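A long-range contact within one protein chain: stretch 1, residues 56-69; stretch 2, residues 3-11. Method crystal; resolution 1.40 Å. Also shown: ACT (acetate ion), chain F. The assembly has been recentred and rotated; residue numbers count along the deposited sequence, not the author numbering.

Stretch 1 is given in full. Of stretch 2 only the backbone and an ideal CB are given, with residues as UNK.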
# COMPACT_ATOMS: atom_id res chain seq x y z
N GLY A 56 22.97 11.83 -9.93
CA GLY A 56 22.56 13.23 -9.76
C GLY A 56 21.56 13.72 -10.81
O GLY A 56 21.43 14.92 -11.04
N GLN A 57 20.88 12.78 -11.46
CA GLN A 57 19.99 13.09 -12.59
C GLN A 57 18.49 13.08 -12.23
O GLN A 57 17.65 13.18 -13.10
CB GLN A 57 20.21 12.11 -13.75
CG GLN A 57 21.62 12.06 -14.31
CD GLN A 57 22.18 13.43 -14.61
OE1 GLN A 57 23.06 13.92 -13.91
NE2 GLN A 57 21.65 14.07 -15.65
N GLU A 58 18.18 12.90 -10.95
CA GLU A 58 16.79 12.77 -10.55
C GLU A 58 16.00 14.09 -10.71
O GLU A 58 16.57 15.18 -10.67
CB GLU A 58 16.72 12.28 -9.11
CG GLU A 58 17.18 13.26 -8.04
CD GLU A 58 18.68 13.26 -7.74
OE1 GLU A 58 19.52 12.86 -8.60
OE2 GLU A 58 19.01 13.70 -6.64
N PRO A 59 14.68 13.97 -10.87
CA PRO A 59 13.87 15.17 -10.94
C PRO A 59 13.82 15.96 -9.65
O PRO A 59 14.12 15.46 -8.57
CB PRO A 59 12.48 14.65 -11.28
CG PRO A 59 12.55 13.19 -11.37
CD PRO A 59 13.89 12.75 -10.92
N ASP A 60 13.42 17.21 -9.78
CA ASP A 60 13.31 18.11 -8.61
C ASP A 60 12.29 17.63 -7.59
O ASP A 60 12.49 17.77 -6.39
CB ASP A 60 12.95 19.53 -9.06
CG ASP A 60 13.97 20.10 -10.02
OD1 ASP A 60 13.86 19.83 -11.23
OD2 ASP A 60 14.92 20.73 -9.54
N VAL A 61 11.16 17.14 -8.11
CA VAL A 61 10.08 16.57 -7.29
C VAL A 61 9.86 15.13 -7.72
O VAL A 61 9.67 14.85 -8.92
CB VAL A 61 8.76 17.36 -7.41
CG1 VAL A 61 7.64 16.71 -6.58
CG2 VAL A 61 8.97 18.77 -6.92
N MET A 62 9.87 14.23 -6.74
CA MET A 62 9.67 12.80 -7.02
C MET A 62 8.52 12.26 -6.19
O MET A 62 8.49 12.45 -4.97
CB MET A 62 10.91 12.01 -6.62
CG MET A 62 12.18 12.37 -7.38
SD MET A 62 13.77 12.01 -6.48
CE MET A 62 13.79 13.54 -5.49
N ARG A 63 7.64 11.50 -6.81
CA ARG A 63 6.78 10.60 -6.03
C ARG A 63 7.65 9.43 -5.56
O ARG A 63 8.39 8.86 -6.35
CB ARG A 63 5.60 10.08 -6.83
CG ARG A 63 4.54 9.36 -6.01
CD ARG A 63 3.57 8.60 -6.90
NE ARG A 63 2.58 7.84 -6.15
CZ ARG A 63 1.30 8.17 -5.99
NH1 ARG A 63 0.84 9.29 -6.52
NH2 ARG A 63 0.51 7.36 -5.29
N ILE A 64 7.55 9.09 -4.29
CA ILE A 64 8.27 7.97 -3.73
C ILE A 64 7.36 7.19 -2.80
O ILE A 64 6.40 7.73 -2.25
CB ILE A 64 9.54 8.38 -2.97
CG1 ILE A 64 9.21 9.30 -1.79
CG2 ILE A 64 10.57 9.00 -3.91
CD1 ILE A 64 10.39 9.49 -0.85
N ASP A 65 7.61 5.90 -2.66
CA ASP A 65 6.97 5.10 -1.64
C ASP A 65 7.68 5.31 -0.29
O ASP A 65 8.91 5.44 -0.22
CB ASP A 65 6.94 3.61 -2.04
CG ASP A 65 5.54 3.07 -2.36
OD1 ASP A 65 4.51 3.77 -2.27
OD2 ASP A 65 5.48 1.90 -2.73
N TRP A 66 6.89 5.31 0.78
CA TRP A 66 7.42 5.46 2.15
C TRP A 66 8.48 4.41 2.48
O TRP A 66 9.48 4.68 3.15
CB TRP A 66 6.26 5.42 3.14
CG TRP A 66 6.61 5.22 4.57
CD1 TRP A 66 7.00 6.17 5.47
CD2 TRP A 66 6.51 3.99 5.29
NE1 TRP A 66 7.18 5.59 6.70
CE2 TRP A 66 6.87 4.26 6.61
CE3 TRP A 66 6.14 2.69 4.94
CZ2 TRP A 66 6.87 3.28 7.59
CZ3 TRP A 66 6.14 1.72 5.91
CH2 TRP A 66 6.50 2.02 7.21
N ASN A 67 8.27 3.20 2.00
CA ASN A 67 9.18 2.11 2.30
C ASN A 67 10.48 2.16 1.52
O ASN A 67 11.35 1.30 1.73
CB ASN A 67 8.45 0.79 2.10
CG ASN A 67 7.65 0.78 0.84
OD1 ASN A 67 6.64 1.52 0.71
ND2 ASN A 67 8.06 -0.02 -0.09
N TRP A 68 10.64 3.19 0.69
CA TRP A 68 11.92 3.46 0.01
C TRP A 68 12.82 4.38 0.82
O TRP A 68 14.00 4.57 0.46
CB TRP A 68 11.75 4.05 -1.38
CG TRP A 68 10.92 3.24 -2.31
CD1 TRP A 68 10.51 1.94 -2.16
CD2 TRP A 68 10.36 3.70 -3.53
NE1 TRP A 68 9.73 1.57 -3.22
CE2 TRP A 68 9.64 2.63 -4.09
CE3 TRP A 68 10.42 4.92 -4.23
CZ2 TRP A 68 8.96 2.75 -5.30
CZ3 TRP A 68 9.75 5.02 -5.44
CH2 TRP A 68 9.02 3.95 -5.95
N LEU A 69 12.32 4.93 1.91
CA LEU A 69 13.14 5.83 2.72
C LEU A 69 14.37 5.15 3.34
O LEU A 69 15.42 5.78 3.45
CB LEU A 69 12.32 6.58 3.77
CG LEU A 69 11.36 7.63 3.21
CD1 LEU A 69 10.63 8.31 4.35
CD2 LEU A 69 12.08 8.67 2.37
N UNK A 3 12.08 29.68 -14.91
CA UNK A 3 12.78 28.65 -14.12
C UNK A 3 12.13 27.29 -14.35
O UNK A 3 10.93 27.20 -14.44
CB UNK A 3 12.77 29.00 -12.63
N UNK A 4 12.93 26.23 -14.40
CA UNK A 4 12.45 24.91 -14.80
C UNK A 4 12.61 23.86 -13.69
O UNK A 4 13.70 23.68 -13.13
CB UNK A 4 13.20 24.45 -16.05
N UNK A 5 11.50 23.18 -13.40
CA UNK A 5 11.47 22.06 -12.47
C UNK A 5 10.88 20.81 -13.12
O UNK A 5 9.95 20.87 -13.93
CB UNK A 5 10.67 22.43 -11.22
N UNK A 6 11.43 19.68 -12.74
CA UNK A 6 11.02 18.37 -13.25
C UNK A 6 10.29 17.62 -12.14
O UNK A 6 10.65 17.74 -10.97
CB UNK A 6 12.22 17.57 -13.75
N UNK A 7 9.23 16.92 -12.51
CA UNK A 7 8.44 16.10 -11.55
C UNK A 7 8.16 14.73 -12.13
O UNK A 7 7.71 14.61 -13.27
CB UNK A 7 7.12 16.79 -11.19
N UNK A 8 8.46 13.69 -11.35
CA UNK A 8 8.13 12.33 -11.70
C UNK A 8 7.08 11.69 -10.81
O UNK A 8 6.99 11.96 -9.61
CB UNK A 8 9.40 11.48 -11.67
N UNK A 9 6.33 10.79 -11.42
CA UNK A 9 5.39 9.95 -10.70
C UNK A 9 5.05 8.70 -11.51
O UNK A 9 5.41 8.60 -12.67
CB UNK A 9 4.12 10.74 -10.37
N UNK A 10 4.36 7.76 -10.88
CA UNK A 10 3.82 6.58 -11.58
C UNK A 10 2.31 6.52 -11.38
O UNK A 10 1.76 7.15 -10.47
CB UNK A 10 4.48 5.29 -11.08
N UNK A 11 1.69 5.68 -12.17
CA UNK A 11 0.26 5.40 -12.04
C UNK A 11 -0.38 5.11 -13.38
O UNK A 11 0.30 4.91 -14.37
CB UNK A 11 -0.45 6.58 -11.37
C ACT F . -1.06 2.89 -7.13
O ACT F . -0.29 3.27 -8.05
OXT ACT F . -1.27 3.65 -6.17
CH3 ACT F . -1.74 1.54 -7.14

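Residues 3-10 form a strand that runs parallel to strand 61-64 of stretch 1, and backbone hydrogen bonds join the two strands.

Position 3 has nothing of stretch 1 near its CB, and almost any residue would fit; it is Ala3. Position 4 points sideways into free space, which again leaves the choice wide. It is Glu4, whose O and Asp60 OD1 both accept hydrogen bonds from one water.

At position 5 the CB lies sideways, 4.1 Å from Asp60 OD1. Stretch 1 sets little here, and a beta-branched residue would suit the extended backbone. It is Ile5, whose CB lies 4.0 Å from Asp60 OD1, with no hydrogen bond to stretch 1 from its apolar side chain.

Position 6 is more demanding. Its backbone N donates to Asp60 OD1 (2.9 Å) and its O accepts from Val61 N (3.0 Å). The CB passes 3.8 Å from Pro59 CB, and beyond lie the carbonyls of Gln57 and Glu58, acceptors that invite a long donor: lysine, arginine or perhaps glutamine. It is Arg6. NH1 and NH2 both donate to Gln57 O at 3.0 Å, holding it in a fork, while Pro59 N lies over one face of the guanidinium.

Position 7 bridges Val61, and their side chains share a face of the sheet, so valine, leucine or isoleucine would suit. It is Ile7, whose CD1 meets Val61 CG1 at 3.8 Å.

Position 8 pairs with Met62 on the other face. Its N donates to Val61 O (3.0 Å) and its O accepts from Arg63 N (2.9 Å). With Pro59 CG only 3.6 Å from the ideal CB, a small side chain such as alanine, serine or cysteine is the easy choice. It is Ser8, its OG 3.4 Å from Pro59 CG and hydrogen-bonded elsewhere in the structure.

Position 9 sets its CB 3.9 Å from Arg63 CB, but pointing sideways, so a large group could turn outward. Trp9 does so, its end leading away.

At position 10 the CB is 5.4 Å from Arg63 CD, with the extended Arg63 chain and the Trp68 ring within range of a large side chain. An aromatic or a long aliphatic residue could use them. Trp10 swings its indole nearer: Arg63 CD sits 3.5 Å from the centroid of the six-membered ring of Trp10, over its face, the guanidinium adds an off-centre cation-pi contact, and Trp68 CH2 touches Trp10 CZ3 at 3.7 Å.

Position 11, with phi 147° and psi -169°, would jam a CB against the preceding carbonyl; it is Gly11.

Stretch 2 (3-11) AEIRISWWG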
# COMPACT_ATOMS: atom_id res chain seq x y z
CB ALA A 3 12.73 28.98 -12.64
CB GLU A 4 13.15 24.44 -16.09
CG GLU A 4 12.65 23.10 -16.64
CD GLU A 4 13.40 22.69 -17.90
OE1 GLU A 4 13.89 21.54 -17.96
OE2 GLU A 4 13.50 23.52 -18.82
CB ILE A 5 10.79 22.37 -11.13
CG1 ILE A 5 9.33 22.73 -11.33
CG2 ILE A 5 11.50 23.54 -10.43
CD1 ILE A 5 8.57 22.84 -10.02
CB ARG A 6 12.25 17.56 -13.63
CG ARG A 6 13.02 18.13 -14.81
CD ARG A 6 14.42 17.55 -14.85
NE ARG A 6 14.36 16.10 -14.88
CZ ARG A 6 15.29 15.29 -14.39
NH1 ARG A 6 16.40 15.78 -13.84
NH2 ARG A 6 15.10 13.98 -14.43
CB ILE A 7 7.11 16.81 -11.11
CG1 ILE A 7 6.31 15.92 -10.17
CG2 ILE A 7 6.30 17.24 -12.30
CD1 ILE A 7 5.18 16.65 -9.47
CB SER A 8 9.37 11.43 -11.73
OG SER A 8 9.96 11.21 -10.44
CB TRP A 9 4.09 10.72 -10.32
CG TRP A 9 3.17 11.00 -11.50
CD1 TRP A 9 2.15 10.22 -11.92
CD2 TRP A 9 3.25 12.09 -12.41
NE1 TRP A 9 1.55 10.78 -13.01
CE2 TRP A 9 2.21 11.92 -13.35
CE3 TRP A 9 4.09 13.21 -12.52
CZ2 TRP A 9 2.01 12.80 -14.41
CZ3 TRP A 9 3.88 14.08 -13.57
CH2 TRP A 9 2.82 13.89 -14.49
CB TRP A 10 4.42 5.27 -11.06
CG TRP A 10 4.00 4.93 -9.66
CD1 TRP A 10 2.89 4.24 -9.27
CD2 TRP A 10 4.66 5.30 -8.46
NE1 TRP A 10 2.81 4.17 -7.92
CE2 TRP A 10 3.91 4.78 -7.39
CE3 TRP A 10 5.85 5.98 -8.20
CZ2 TRP A 10 4.29 4.96 -6.07
CZ3 TRP A 10 6.21 6.16 -6.90
CH2 TRP A 10 5.46 5.66 -5.85
O HOH W 1 15.30 20.83 -13.23
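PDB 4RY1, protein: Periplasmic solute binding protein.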